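Local coordinates for arginine decarboxylase (PDB 3NZP), which probably catalyses the pyridoxal-phosphate-dependent decarboxylation of arginine to agmatine, an early step of polyamine and spermidine biosynthesis, at residues E438-N443 with A476-I481; I333-E338 with N508-F513; T130-K135 with T156-N161. One frame throughout, in Å; residues are numbered along the deposited sequence.

Contact 1. Residues E438-N443 with A476-I481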
ATOM      1  N   GLU B 438      21.126 -18.667  -1.792  1.00 83.16           N
ATOM      2  CA  GLU B 438      20.000 -18.972  -2.671  1.00 79.77           C
ATOM      3  C   GLU B 438      18.814 -18.037  -2.450  1.00 71.63           C
ATOM      4  O   GLU B 438      18.621 -17.500  -1.361  1.00 65.16           O
ATOM      5  CB  GLU B 438      19.541 -20.418  -2.461  1.00 84.13           C
ATOM      6  CG  GLU B 438      20.605 -21.450  -2.752  1.00 91.40           C
ATOM      7  CD  GLU B 438      20.098 -22.858  -2.591  1.00 95.55           C
ATOM      8  OE1 GLU B 438      19.557 -23.167  -1.510  1.00 98.63           O
ATOM      9  OE2 GLU B 438      20.244 -23.655  -3.542  1.00100.94           O
ATOM     10  N   ARG B 439      18.024 -17.858  -3.503  1.00 69.64           N
ATOM     11  CA  ARG B 439      16.840 -17.007  -3.469  1.00 63.36           C
ATOM     12  C   ARG B 439      15.628 -17.921  -3.538  1.00 63.20           C
ATOM     13  O   ARG B 439      15.397 -18.554  -4.567  1.00 61.11           O
ATOM     14  CB  ARG B 439      16.836 -16.064  -4.666  1.00 49.45           C
ATOM     15  CG  ARG B 439      17.823 -14.925  -4.546  1.00 65.37           C
ATOM     16  CD  ARG B 439      18.967 -14.994  -5.543  1.00 76.17           C
ATOM     17  NE  ARG B 439      19.071 -13.737  -6.292  1.00 93.58           N
ATOM     18  CZ  ARG B 439      20.191 -13.249  -6.823  1.00 97.55           C
ATOM     19  NH1 ARG B 439      21.339 -13.906  -6.695  1.00 98.26           N
ATOM     20  NH2 ARG B 439      20.156 -12.102  -7.495  1.00 91.90           N
ATOM     21  N   TYR B 440      14.869 -17.998  -2.442  1.00 63.09           N
ATOM     22  CA  TYR B 440      13.681 -18.852  -2.378  1.00 57.67           C
ATOM     23  C   TYR B 440      12.441 -18.135  -2.886  1.00 55.60           C
ATOM     24  O   TYR B 440      12.029 -17.120  -2.335  1.00 52.53           O
ATOM     25  CB  TYR B 440      13.427 -19.333  -0.950  1.00 54.26           C
ATOM     26  CG  TYR B 440      14.534 -20.181  -0.359  1.00 55.46           C
ATOM     27  CD1 TYR B 440      15.809 -19.652  -0.141  1.00 51.20           C
ATOM     28  CD2 TYR B 440      14.303 -21.511   0.000  1.00 50.81           C
ATOM     29  CE1 TYR B 440      16.825 -20.423   0.419  1.00 44.69           C
ATOM     30  CE2 TYR B 440      15.309 -22.291   0.562  1.00 51.00           C
ATOM     31  CZ  TYR B 440      16.566 -21.739   0.769  1.00 54.79           C
ATOM     32  OH  TYR B 440      17.564 -22.499   1.337  1.00 57.37           O
ATOM     33  N   LEU B 441      11.849 -18.686  -3.940  1.00 57.30           N
ATOM     34  CA  LEU B 441      10.652 -18.133  -4.548  1.00 54.68           C
ATOM     35  C   LEU B 441       9.434 -18.683  -3.808  1.00 54.97           C
ATOM     36  O   LEU B 441       9.132 -19.872  -3.909  1.00 46.76           O
ATOM     37  CB  LEU B 441      10.605 -18.542  -6.013  1.00 63.58           C
ATOM     38  CG  LEU B 441       9.416 -18.021  -6.812  1.00 74.13           C
ATOM     39  CD1 LEU B 441       9.582 -16.529  -7.029  1.00 71.50           C
ATOM     40  CD2 LEU B 441       9.325 -18.754  -8.142  1.00 65.20           C
ATOM     41  N   VAL B 442       8.741 -17.818  -3.068  1.00 60.08           N
ATOM     42  CA  VAL B 442       7.567 -18.236  -2.300  1.00 63.85           C
ATOM     43  C   VAL B 442       6.271 -17.896  -3.007  1.00 61.65           C
ATOM     44  O   VAL B 442       6.098 -16.797  -3.528  1.00 56.03           O
ATOM     45  CB  VAL B 442       7.514 -17.573  -0.909  1.00 66.90           C
ATOM     46  CG1 VAL B 442       6.868 -18.520   0.092  1.00 67.15           C
ATOM     47  CG2 VAL B 442       8.904 -17.172  -0.458  1.00 82.29           C
ATOM     48  N   ASN B 443       5.353 -18.850  -2.990  1.00 67.02           N
ATOM     49  CA  ASN B 443       4.061 -18.693  -3.636  1.00 69.79           C
ATOM     50  C   ASN B 443       3.137 -17.751  -2.875  1.00 68.27           C
ATOM     51  O   ASN B 443       2.209 -18.193  -2.198  1.00 67.75           O
ATOM     52  CB  ASN B 443       3.380 -20.059  -3.767  1.00 67.40           C
ATOM     53  CG  ASN B 443       2.191 -20.033  -4.707  1.00 63.92           C
ATOM     54  OD1 ASN B 443       1.465 -21.022  -4.821  1.00 66.05           O
ATOM     55  ND2 ASN B 443       1.990 -18.904  -5.393  1.00 51.05           N
ATOM     56  N   ALA B 476      19.741 -17.032   2.737  1.00 72.70           N
ATOM     57  CA  ALA B 476      18.638 -16.796   1.818  1.00 72.37           C
ATOM     58  C   ALA B 476      18.079 -15.379   1.726  1.00 70.97           C
ATOM     59  O   ALA B 476      18.311 -14.530   2.585  1.00 72.73           O
ATOM     60  CB  ALA B 476      17.508 -17.762   2.155  1.00 76.13           C
ATOM     61  N   SER B 477      17.334 -15.138   0.653  1.00 69.40           N
ATOM     62  CA  SER B 477      16.675 -13.860   0.426  1.00 66.76           C
ATOM     63  C   SER B 477      15.427 -14.221  -0.358  1.00 66.67           C
ATOM     64  O   SER B 477      15.426 -14.209  -1.586  1.00 76.49           O
ATOM     65  CB  SER B 477      17.574 -12.921  -0.375  1.00 56.24           C
ATOM     66  OG  SER B 477      18.034 -13.548  -1.552  1.00 63.30           O
ATOM     67  N   ILE B 478      14.371 -14.564   0.371  1.00 66.89           N
ATOM     68  CA  ILE B 478      13.101 -14.972  -0.229  1.00 70.28           C
ATOM     69  C   ILE B 478      12.347 -13.887  -0.986  1.00 63.73           C
ATOM     70  O   ILE B 478      12.199 -12.772  -0.501  1.00 58.53           O
ATOM     71  CB  ILE B 478      12.136 -15.530   0.841  1.00 68.20           C
ATOM     72  CG1 ILE B 478      11.816 -14.461   1.876  1.00 64.88           C
ATOM     73  CG2 ILE B 478      12.777 -16.698   1.576  1.00 70.71           C
ATOM     74  CD1 ILE B 478      10.986 -14.995   3.021  1.00 73.99           C
ATOM     75  N   TRP B 479      11.875 -14.221  -2.183  1.00 62.70           N
ATOM     76  CA  TRP B 479      11.116 -13.273  -2.983  1.00 63.41           C
ATOM     77  C   TRP B 479       9.827 -13.908  -3.514  1.00 60.37           C
ATOM     78  O   TRP B 479       9.759 -15.121  -3.727  1.00 54.06           O
ATOM     79  CB  TRP B 479      11.967 -12.719  -4.128  1.00 73.67           C
ATOM     80  CG  TRP B 479      12.576 -13.731  -5.033  1.00 95.14           C
ATOM     81  CD1 TRP B 479      11.985 -14.868  -5.518  1.00104.54           C
ATOM     82  CD2 TRP B 479      13.855 -13.639  -5.675  1.00102.91           C
ATOM     83  NE1 TRP B 479      12.812 -15.482  -6.428  1.00107.79           N
ATOM     84  CE2 TRP B 479      13.966 -14.752  -6.545  1.00106.44           C
ATOM     85  CE3 TRP B 479      14.914 -12.724  -5.602  1.00100.68           C
ATOM     86  CZ2 TRP B 479      15.095 -14.971  -7.343  1.00100.94           C
ATOM     87  CZ3 TRP B 479      16.037 -12.941  -6.397  1.00101.34           C
ATOM     88  CH2 TRP B 479      16.117 -14.060  -7.256  1.00102.48           C
ATOM     89  N   ASP B 480       8.795 -13.089  -3.701  1.00 56.11           N
ATOM     90  CA  ASP B 480       7.515 -13.586  -4.180  1.00 56.50           C
ATOM     91  C   ASP B 480       7.434 -13.662  -5.705  1.00 55.53           C
ATOM     92  O   ASP B 480       8.319 -13.179  -6.412  1.00 53.95           O
ATOM     93  CB  ASP B 480       6.373 -12.713  -3.652  1.00 58.07           C
ATOM     94  CG  ASP B 480       6.275 -11.379  -4.369  1.00 67.49           C
ATOM     95  OD1 ASP B 480       5.370 -10.580  -4.025  1.00 63.80           O
ATOM     96  OD2 ASP B 480       7.097 -11.125  -5.281  1.00 73.65           O
ATOM     97  N   ILE B 481       6.362 -14.269  -6.201  1.00 56.20           N
ATOM     98  CA  ILE B 481       6.155 -14.424  -7.631  1.00 57.18           C
ATOM     99  C   ILE B 481       5.566 -13.159  -8.234  1.00 61.26           C
ATOM    100  O   ILE B 481       4.364 -13.061  -8.439  1.00 63.93           O
ATOM    101  CB  ILE B 481       5.221 -15.604  -7.913  1.00 57.28           C
ATOM    102  CG1 ILE B 481       3.964 -15.475  -7.042  1.00 61.46           C
ATOM    103  CG2 ILE B 481       5.949 -16.913  -7.635  1.00 55.88           C
ATOM    104  CD1 ILE B 481       2.820 -16.419  -7.406  1.00 63.88           C
TER
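Arg439 lays the aliphatic start of its side chain over one face of the Trp479 indole. Its CB sits 3.4 Å from the centroid of the six-membered ring, only 15° off the normal, a CH-pi contact; CG and NE continue toward the outer carbons CZ3 and CH2. The guanidinium plane is turned 64° from the indole, so the two flat groups are not stacked, and CZ3 meets the guanidinium at its edge. At the five-membered end of the same indole, Leu441 brings CD1 near the ring plane, 3.3 Å from Trp479 CD1, and that methyl also touches Ile481 CG2. Trp479 CG stands between the backbone N and the carbonyl carbon (chi1 55°), and the indole beyond it lies against the side chains of Arg439 and Leu441. Away from the indole, Tyr440 packs its CD1 and CE1 against Ala476 CB, while its CB rests on Ile478 CG2; its hydroxyl is hydrogen-bonded to the carbonyl of His500.

The backbones set this spacing. Trp479 N donates to Tyr440 O at 2.9 Å and Val442 N to Trp479 O at 3.0 Å, so Trp479 is gripped through both its N-H and its carbonyl. A weak bond from Ser477 N to Glu438 O, 3.4 Å long, prolongs the pairing toward Ala476. Farther out, Phe204 of the second subunit meets the Trp479 ring edge-to-face, and Phe134 of that subunit packs on Leu441 and Ile481. Asp480 accepts from Leu446 N through OD1, and the predicted proton donor Cys483 follows shortly along the chain. The whole is a short parallel strand pairing in the mixed beta-sheet domain that accompanies the barrel in this decarboxylase family, with the Trp479 side at the dimer interface.

Contact 2. Residues I333-E338 with N508-F513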
ATOM      1  N   ILE B 333       1.217 -18.689   5.662  1.00 34.16           N
ATOM      2  CA  ILE B 333       2.057 -19.793   5.196  1.00 36.84           C
ATOM      3  C   ILE B 333       2.105 -19.808   3.674  1.00 43.80           C
ATOM      4  O   ILE B 333       1.067 -19.695   3.013  1.00 47.95           O
ATOM      5  CB  ILE B 333       1.509 -21.160   5.651  1.00 34.38           C
ATOM      6  CG1 ILE B 333       1.670 -21.319   7.157  1.00 36.07           C
ATOM      7  CG2 ILE B 333       2.191 -22.279   4.890  1.00 41.26           C
ATOM      8  CD1 ILE B 333       0.525 -20.735   7.938  1.00 43.42           C
ATOM      9  N   ALA B 334       3.303 -19.956   3.119  1.00 45.25           N
ATOM     10  CA  ALA B 334       3.472 -19.998   1.667  1.00 43.58           C
ATOM     11  C   ALA B 334       4.547 -21.008   1.289  1.00 44.19           C
ATOM     12  O   ALA B 334       5.663 -20.950   1.792  1.00 46.66           O
ATOM     13  CB  ALA B 334       3.845 -18.625   1.151  1.00 44.69           C
ATOM     14  N   PRO B 335       4.219 -21.961   0.402  1.00 48.16           N
ATOM     15  CA  PRO B 335       5.177 -22.983  -0.032  1.00 45.13           C
ATOM     16  C   PRO B 335       6.256 -22.429  -0.971  1.00 42.67           C
ATOM     17  O   PRO B 335       5.994 -21.530  -1.769  1.00 37.78           O
ATOM     18  CB  PRO B 335       4.280 -24.017  -0.713  1.00 34.48           C
ATOM     19  CG  PRO B 335       3.217 -23.185  -1.319  1.00 36.65           C
ATOM     20  CD  PRO B 335       2.898 -22.190  -0.217  1.00 48.69           C
ATOM     21  N   VAL B 336       7.469 -22.965  -0.872  1.00 38.81           N
ATOM     22  CA  VAL B 336       8.548 -22.495  -1.729  1.00 40.05           C
ATOM     23  C   VAL B 336       8.409 -23.128  -3.103  1.00 42.76           C
ATOM     24  O   VAL B 336       8.555 -24.335  -3.240  1.00 45.11           O
ATOM     25  CB  VAL B 336       9.933 -22.873  -1.192  1.00 42.62           C
ATOM     26  CG1 VAL B 336      11.003 -22.157  -2.006  1.00 37.86           C
ATOM     27  CG2 VAL B 336      10.053 -22.509   0.272  1.00 42.73           C
ATOM     28  N   LEU B 337       8.132 -22.310  -4.118  1.00 40.98           N
ATOM     29  CA  LEU B 337       7.974 -22.799  -5.483  1.00 39.97           C
ATOM     30  C   LEU B 337       9.287 -23.210  -6.118  1.00 53.20           C
ATOM     31  O   LEU B 337       9.451 -24.366  -6.485  1.00 69.55           O
ATOM     32  CB  LEU B 337       7.316 -21.742  -6.344  1.00 39.17           C
ATOM     33  CG  LEU B 337       5.972 -21.273  -5.794  1.00 31.37           C
ATOM     34  CD1 LEU B 337       5.424 -20.097  -6.603  1.00 27.79           C
ATOM     35  CD2 LEU B 337       5.023 -22.447  -5.818  1.00 35.75           C
ATOM     36  N   GLU B 338      10.216 -22.276  -6.284  1.00 63.11           N
ATOM     37  CA  GLU B 338      11.508 -22.623  -6.873  1.00 71.94           C
ATOM     38  C   GLU B 338      12.665 -22.207  -5.989  1.00 75.84           C
ATOM     39  O   GLU B 338      12.491 -21.460  -5.024  1.00 74.60           O
ATOM     40  CB  GLU B 338      11.678 -21.990  -8.258  1.00 77.98           C
ATOM     41  CG  GLU B 338      11.066 -22.793  -9.405  1.00 85.54           C
ATOM     42  CD  GLU B 338      11.340 -22.164 -10.763  1.00 89.46           C
ATOM     43  OE1 GLU B 338      10.743 -21.101 -11.068  1.00 91.32           O
ATOM     44  OE2 GLU B 338      12.161 -22.722 -11.521  1.00 90.92           O
ATOM     45  N   ASN B 508       8.439 -30.947   0.177  1.00 72.80           N
ATOM     46  CA  ASN B 508       7.731 -29.683   0.347  1.00 64.73           C
ATOM     47  C   ASN B 508       8.391 -28.827   1.404  1.00 61.52           C
ATOM     48  O   ASN B 508       8.795 -29.322   2.456  1.00 66.82           O
ATOM     49  CB  ASN B 508       6.268 -29.949   0.704  1.00 61.94           C
ATOM     50  CG  ASN B 508       5.392 -30.073  -0.530  1.00 66.64           C
ATOM     51  OD1 ASN B 508       4.285 -30.624  -0.478  1.00 65.94           O
ATOM     52  ND2 ASN B 508       5.883 -29.545  -1.654  1.00 61.71           N
ATOM     53  N   TYR B 509       8.512 -27.536   1.116  1.00 55.78           N
ATOM     54  CA  TYR B 509       9.145 -26.609   2.048  1.00 52.74           C
ATOM     55  C   TYR B 509       8.286 -25.365   2.185  1.00 52.25           C
ATOM     56  O   TYR B 509       8.196 -24.565   1.253  1.00 54.39           O
ATOM     57  CB  TYR B 509      10.531 -26.232   1.537  1.00 47.87           C
ATOM     58  CG  TYR B 509      11.428 -25.617   2.582  1.00 48.00           C
ATOM     59  CD1 TYR B 509      11.593 -26.226   3.825  1.00 44.88           C
ATOM     60  CD2 TYR B 509      12.141 -24.447   2.319  1.00 48.57           C
ATOM     61  CE1 TYR B 509      12.448 -25.690   4.785  1.00 44.68           C
ATOM     62  CE2 TYR B 509      13.002 -23.901   3.276  1.00 52.24           C
ATOM     63  CZ  TYR B 509      13.147 -24.534   4.506  1.00 48.71           C
ATOM     64  OH  TYR B 509      13.995 -24.020   5.458  1.00 56.83           O
ATOM     65  N   PHE B 510       7.659 -25.207   3.348  1.00 52.64           N
ATOM     66  CA  PHE B 510       6.795 -24.057   3.599  1.00 53.73           C
ATOM     67  C   PHE B 510       7.429 -22.996   4.503  1.00 52.13           C
ATOM     68  O   PHE B 510       8.135 -23.306   5.464  1.00 55.30           O
ATOM     69  CB  PHE B 510       5.477 -24.503   4.246  1.00 50.94           C
ATOM     70  CG  PHE B 510       4.697 -25.485   3.432  1.00 45.80           C
ATOM     71  CD1 PHE B 510       4.928 -26.843   3.552  1.00 45.94           C
ATOM     72  CD2 PHE B 510       3.713 -25.050   2.552  1.00 47.10           C
ATOM     73  CE1 PHE B 510       4.185 -27.764   2.805  1.00 52.04           C
ATOM     74  CE2 PHE B 510       2.966 -25.962   1.800  1.00 44.43           C
ATOM     75  CZ  PHE B 510       3.202 -27.321   1.928  1.00 41.00           C
ATOM     76  N   LEU B 511       7.165 -21.736   4.189  1.00 46.97           N
ATOM     77  CA  LEU B 511       7.669 -20.644   4.991  1.00 43.22           C
ATOM     78  C   LEU B 511       6.508 -20.011   5.745  1.00 45.44           C
ATOM     79  O   LEU B 511       5.359 -20.044   5.292  1.00 40.73           O
ATOM     80  CB  LEU B 511       8.362 -19.601   4.115  1.00 36.19           C
ATOM     81  CG  LEU B 511       9.706 -20.058   3.565  1.00 42.88           C
ATOM     82  CD1 LEU B 511      10.375 -18.905   2.841  1.00 38.52           C
ATOM     83  CD2 LEU B 511      10.586 -20.551   4.710  1.00 43.82           C
ATOM     84  N   GLY B 512       6.811 -19.444   6.905  1.00 43.91           N
ATOM     85  CA  GLY B 512       5.780 -18.816   7.697  1.00 37.65           C
ATOM     86  C   GLY B 512       6.098 -17.373   8.019  1.00 41.57           C
ATOM     87  O   GLY B 512       7.209 -17.039   8.441  1.00 46.35           O
ATOM     88  N   PHE B 513       5.125 -16.502   7.806  1.00 35.66           N
ATOM     89  CA  PHE B 513       5.302 -15.096   8.104  1.00 36.61           C
ATOM     90  C   PHE B 513       4.367 -14.807   9.263  1.00 42.77           C
ATOM     91  O   PHE B 513       3.145 -14.895   9.115  1.00 46.77           O
ATOM     92  CB  PHE B 513       4.938 -14.289   6.887  1.00 33.47           C
ATOM     93  CG  PHE B 513       5.730 -14.661   5.678  1.00 42.62           C
ATOM     94  CD1 PHE B 513       6.927 -14.004   5.385  1.00 40.23           C
ATOM     95  CD2 PHE B 513       5.295 -15.680   4.835  1.00 36.23           C
ATOM     96  CE1 PHE B 513       7.672 -14.351   4.268  1.00 33.19           C
ATOM     97  CE2 PHE B 513       6.031 -16.034   3.717  1.00 34.67           C
ATOM     98  CZ  PHE B 513       7.226 -15.368   3.432  1.00 40.87           C
TER
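Pro335 and Val336 face Phe510 and Tyr509 across an antiparallel strand pair, part of the mixed sheet that forms the beta domain of this class of decarboxylase. The axes of 333-338 and 510-513 run 144° apart in their N-to-C directions and approach to 4.5 Å, a twisted pairing.

Three backbone hydrogen bonds hold it. Ala334 and Leu511 form a hydrogen-bonded pair, Ala334 N giving to Leu511 O at 3.0 Å and Leu511 N returning to Ala334 O at 2.9 Å. Farther along, Val336 N reaches Tyr509 O at 2.8 Å. Proline has no N-H to offer, but Pro335 stands opposite Phe510 in a non-hydrogen-bonded pair, where none is needed for this pairing. Beyond Val336 the strand carries a classic beta bulge, Leu337 and Glu338 both facing Leu441 of the neighbouring strand 438-442. The polar end of Tyr509 is settled outside the pair, its hydroxyl hydrogen-bonded to His500 ND1.

Apolar contacts divide between the two faces of the sheet. On the face of Ile333 and Pro335, the Phe510 ring takes both through its CD2-CE2 side: Pro335 CB lies 3.4 Å from CE2, and Ile333 CG2 touches CD2. Helix 31-40 packs on the same ring through Ile32 and Arg39. On the other face, Ala334 CB meets the edge of the Phe513 ring near its plane, and Phe513 itself stacks with Phe444. Val336 and Tyr509 lie side by side and point the same way. Val336 CG2, anti to its carbonyl carbon, touches Tyr509 CD2 at 3.5 Å, and it also packs against Leu511 CG at 4.1 Å.

Contact 3. Residues T130-K135 with T156-N161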
ATOM      1  N   THR B 130     -16.435   3.404  21.008  1.00 33.30           N
ATOM      2  CA  THR B 130     -15.943   4.765  20.842  1.00 36.50           C
ATOM      3  C   THR B 130     -15.967   5.058  19.351  1.00 36.82           C
ATOM      4  O   THR B 130     -15.863   4.142  18.527  1.00 36.49           O
ATOM      5  CB  THR B 130     -14.499   4.954  21.387  1.00 31.58           C
ATOM      6  OG1 THR B 130     -13.658   3.892  20.921  1.00 41.37           O
ATOM      7  CG2 THR B 130     -14.491   4.980  22.910  1.00 28.79           C
ATOM      8  N   VAL B 131     -16.120   6.329  19.005  1.00 35.59           N
ATOM      9  CA  VAL B 131     -16.167   6.738  17.608  1.00 34.38           C
ATOM     10  C   VAL B 131     -15.253   7.942  17.336  1.00 34.60           C
ATOM     11  O   VAL B 131     -15.512   9.054  17.800  1.00 32.47           O
ATOM     12  CB  VAL B 131     -17.615   7.124  17.182  1.00 27.60           C
ATOM     13  CG1 VAL B 131     -17.657   7.372  15.690  1.00 29.16           C
ATOM     14  CG2 VAL B 131     -18.592   6.029  17.559  1.00 26.29           C
ATOM     15  N   ASN B 132     -14.181   7.718  16.587  1.00 34.43           N
ATOM     16  CA  ASN B 132     -13.254   8.793  16.261  1.00 33.66           C
ATOM     17  C   ASN B 132     -13.392   9.174  14.798  1.00 36.72           C
ATOM     18  O   ASN B 132     -14.137   8.537  14.056  1.00 40.50           O
ATOM     19  CB  ASN B 132     -11.827   8.358  16.564  1.00 30.08           C
ATOM     20  CG  ASN B 132     -11.606   8.132  18.039  1.00 46.93           C
ATOM     21  OD1 ASN B 132     -11.818   9.038  18.851  1.00 50.47           O
ATOM     22  ND2 ASN B 132     -11.186   6.920  18.403  1.00 54.69           N
ATOM     23  N   GLY B 133     -12.686  10.217  14.379  1.00 40.30           N
ATOM     24  CA  GLY B 133     -12.769  10.639  12.991  1.00 36.77           C
ATOM     25  C   GLY B 133     -13.690  11.830  12.793  1.00 34.41           C
ATOM     26  O   GLY B 133     -14.358  12.271  13.727  1.00 35.44           O
ATOM     27  N   PHE B 134     -13.720  12.360  11.575  1.00 33.99           N
ATOM     28  CA  PHE B 134     -14.565  13.503  11.266  1.00 34.59           C
ATOM     29  C   PHE B 134     -15.976  13.012  11.043  1.00 35.76           C
ATOM     30  O   PHE B 134     -16.188  11.965  10.437  1.00 35.79           O
ATOM     31  CB  PHE B 134     -14.026  14.221  10.039  1.00 42.56           C
ATOM     32  CG  PHE B 134     -12.651  14.776  10.248  1.00 58.69           C
ATOM     33  CD1 PHE B 134     -12.465  15.947  10.978  1.00 59.05           C
ATOM     34  CD2 PHE B 134     -11.532  14.082   9.796  1.00 66.53           C
ATOM     35  CE1 PHE B 134     -11.189  16.417  11.258  1.00 61.01           C
ATOM     36  CE2 PHE B 134     -10.249  14.543  10.072  1.00 66.98           C
ATOM     37  CZ  PHE B 134     -10.079  15.712  10.806  1.00 68.37           C
ATOM     38  N   LYS B 135     -16.950  13.770  11.525  1.00 34.29           N
ATOM     39  CA  LYS B 135     -18.328  13.336  11.409  1.00 29.10           C
ATOM     40  C   LYS B 135     -19.248  14.337  10.752  1.00 31.86           C
ATOM     41  O   LYS B 135     -19.063  15.543  10.872  1.00 40.31           O
ATOM     42  CB  LYS B 135     -18.854  13.001  12.801  1.00 25.14           C
ATOM     43  CG  LYS B 135     -17.824  12.292  13.674  1.00 28.83           C
ATOM     44  CD  LYS B 135     -18.222  12.308  15.130  1.00 26.44           C
ATOM     45  CE  LYS B 135     -17.029  12.076  16.020  1.00 32.62           C
ATOM     46  NZ  LYS B 135     -16.512  10.698  15.864  1.00 45.70           N
ATOM     47  N   THR B 156     -16.502  10.871  20.087  1.00 26.71           N
ATOM     48  CA  THR B 156     -15.361  11.715  20.403  1.00 27.45           C
ATOM     49  C   THR B 156     -15.245  12.879  19.405  1.00 31.10           C
ATOM     50  O   THR B 156     -15.003  12.658  18.216  1.00 32.60           O
ATOM     51  CB  THR B 156     -14.064  10.890  20.385  1.00 28.68           C
ATOM     52  OG1 THR B 156     -14.138   9.856  21.371  1.00 31.29           O
ATOM     53  CG2 THR B 156     -12.873  11.771  20.675  1.00 38.86           C
ATOM     54  N   ILE B 157     -15.421  14.108  19.898  1.00 31.19           N
ATOM     55  CA  ILE B 157     -15.344  15.322  19.073  1.00 39.42           C
ATOM     56  C   ILE B 157     -13.912  15.652  18.651  1.00 40.01           C
ATOM     57  O   ILE B 157     -12.995  15.614  19.464  1.00 40.41           O
ATOM     58  CB  ILE B 157     -15.926  16.568  19.833  1.00 42.28           C
ATOM     59  CG1 ILE B 157     -17.446  16.544  19.774  1.00 49.37           C
ATOM     60  CG2 ILE B 157     -15.445  17.868  19.216  1.00 41.49           C
ATOM     61  CD1 ILE B 157     -18.044  15.430  20.566  1.00 66.19           C
ATOM     62  N   GLU B 158     -13.735  15.989  17.378  1.00 40.32           N
ATOM     63  CA  GLU B 158     -12.423  16.330  16.848  1.00 41.38           C
ATOM     64  C   GLU B 158     -12.295  17.850  16.761  1.00 41.26           C
ATOM     65  O   GLU B 158     -11.191  18.385  16.731  1.00 43.19           O
ATOM     66  CB  GLU B 158     -12.253  15.728  15.456  1.00 48.44           C
ATOM     67  CG  GLU B 158     -12.559  14.244  15.374  1.00 66.07           C
ATOM     68  CD  GLU B 158     -11.545  13.403  16.118  1.00 72.52           C
ATOM     69  OE1 GLU B 158     -10.340  13.692  15.966  1.00 85.62           O
ATOM     70  OE2 GLU B 158     -11.946  12.457  16.839  1.00 65.71           O
ATOM     71  N   GLY B 159     -13.437  18.534  16.709  1.00 42.71           N
ATOM     72  CA  GLY B 159     -13.458  19.986  16.628  1.00 39.20           C
ATOM     73  C   GLY B 159     -14.764  20.577  17.148  1.00 40.48           C
ATOM     74  O   GLY B 159     -15.804  19.915  17.119  1.00 37.62           O
ATOM     75  N   LEU B 160     -14.716  21.820  17.627  1.00 42.68           N
ATOM     76  CA  LEU B 160     -15.908  22.498  18.151  1.00 40.12           C
ATOM     77  C   LEU B 160     -17.115  22.348  17.239  1.00 43.32           C
ATOM     78  O   LEU B 160     -18.243  22.132  17.693  1.00 43.91           O
ATOM     79  CB  LEU B 160     -15.624  23.977  18.380  1.00 27.87           C
ATOM     80  CG  LEU B 160     -15.314  24.350  19.833  1.00 39.00           C
ATOM     81  CD1 LEU B 160     -14.253  23.424  20.415  1.00 54.31           C
ATOM     82  CD2 LEU B 160     -14.839  25.782  19.876  1.00 39.07           C
ATOM     83  N   ASN B 161     -16.868  22.463  15.942  1.00 45.27           N
ATOM     84  CA  ASN B 161     -17.916  22.317  14.957  1.00 44.38           C
ATOM     85  C   ASN B 161     -18.742  21.054  15.163  1.00 44.49           C
ATOM     86  O   ASN B 161     -19.971  21.102  15.175  1.00 38.17           O
ATOM     87  CB  ASN B 161     -17.313  22.301  13.569  1.00 57.11           C
ATOM     88  CG  ASN B 161     -17.956  23.316  12.676  1.00 70.58           C
ATOM     89  OD1 ASN B 161     -17.844  24.530  12.908  1.00 71.86           O
ATOM     90  ND2 ASN B 161     -18.657  22.833  11.639  1.00 82.02           N
TER
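Val131 O receives Thr156 N at 3.1 Å where the parallel strands 128-131 and 152-157 end, and beyond this bond the backbones continue as loops facing each other, with Asn132 CA 5.5 Å from Thr156 CA. The strands are neighbours in a beta-alpha-beta unit, joined through helix 137-148, of the eight-stranded TIM-type barrel that binds pyridoxal phosphate.

Asn132 turns its amide oxygen over Thr156: OD1 lies 3.3 Å from CB, with CG2 close behind. The amide nitrogen is engaged elsewhere, hydrogen-bonded to Glu109 OE1, and this second-shell carboxylate probably helps to fix the rotation of the amide. The side chain touches the cofactor, and Cys483 of the second subunit packs on it, which places this strand end in the wall of the cofactor pocket, beside the dimer interface.

Glu158 folds back under the loop. Its chain bends at chi2 (-68°), which carries CD round toward the glycine: OE2 receives a weak hydrogen bond from Gly133 N, 3.4 Å long, while CG touches Gly133 O. OE1 forms a salt bridge with Arg183 on the next barrel strand, so the carboxylate links the loop after one strand to a strand two places along. Phe134 only brushes Glu158 CB with its ring, but it also packs on Glu162 of helix 160-170.

Lys135 curls back over its own loop, and its CE touches Thr156 O. The opposite charges of Lys135 NZ and Glu158 OE2 stay 5.0 Å apart, not in contact. Val131 O has two donors: besides Thr156 N it accepts Lys135 NZ at 2.7 Å, from well above the carbonyl plane.

Overall arrangement
Contacts 1 and 2 belong to one sheet, their centres 9 Å apart, with strand 438-442 beside strand 330-341. They touch directly: Leu441 O lies 2.6 Å from Leu337 N, a probable hydrogen bond, and contact 1 is nested within the chain loop that contact 2 closes. Contact 3 stands in the barrel, its centre about 45 Å from either of the others and on the opposite side of the chain's centre. The dimer bridges that gap. Asn132 of contact 3 is about 3 Å from bound pyridoxal phosphate, nearest atoms, while the Asp480 side chain of contact 1 is about 11 Å from a bound pyridoxal phosphate. Phe134 in one subunit packs on Leu441 of the other.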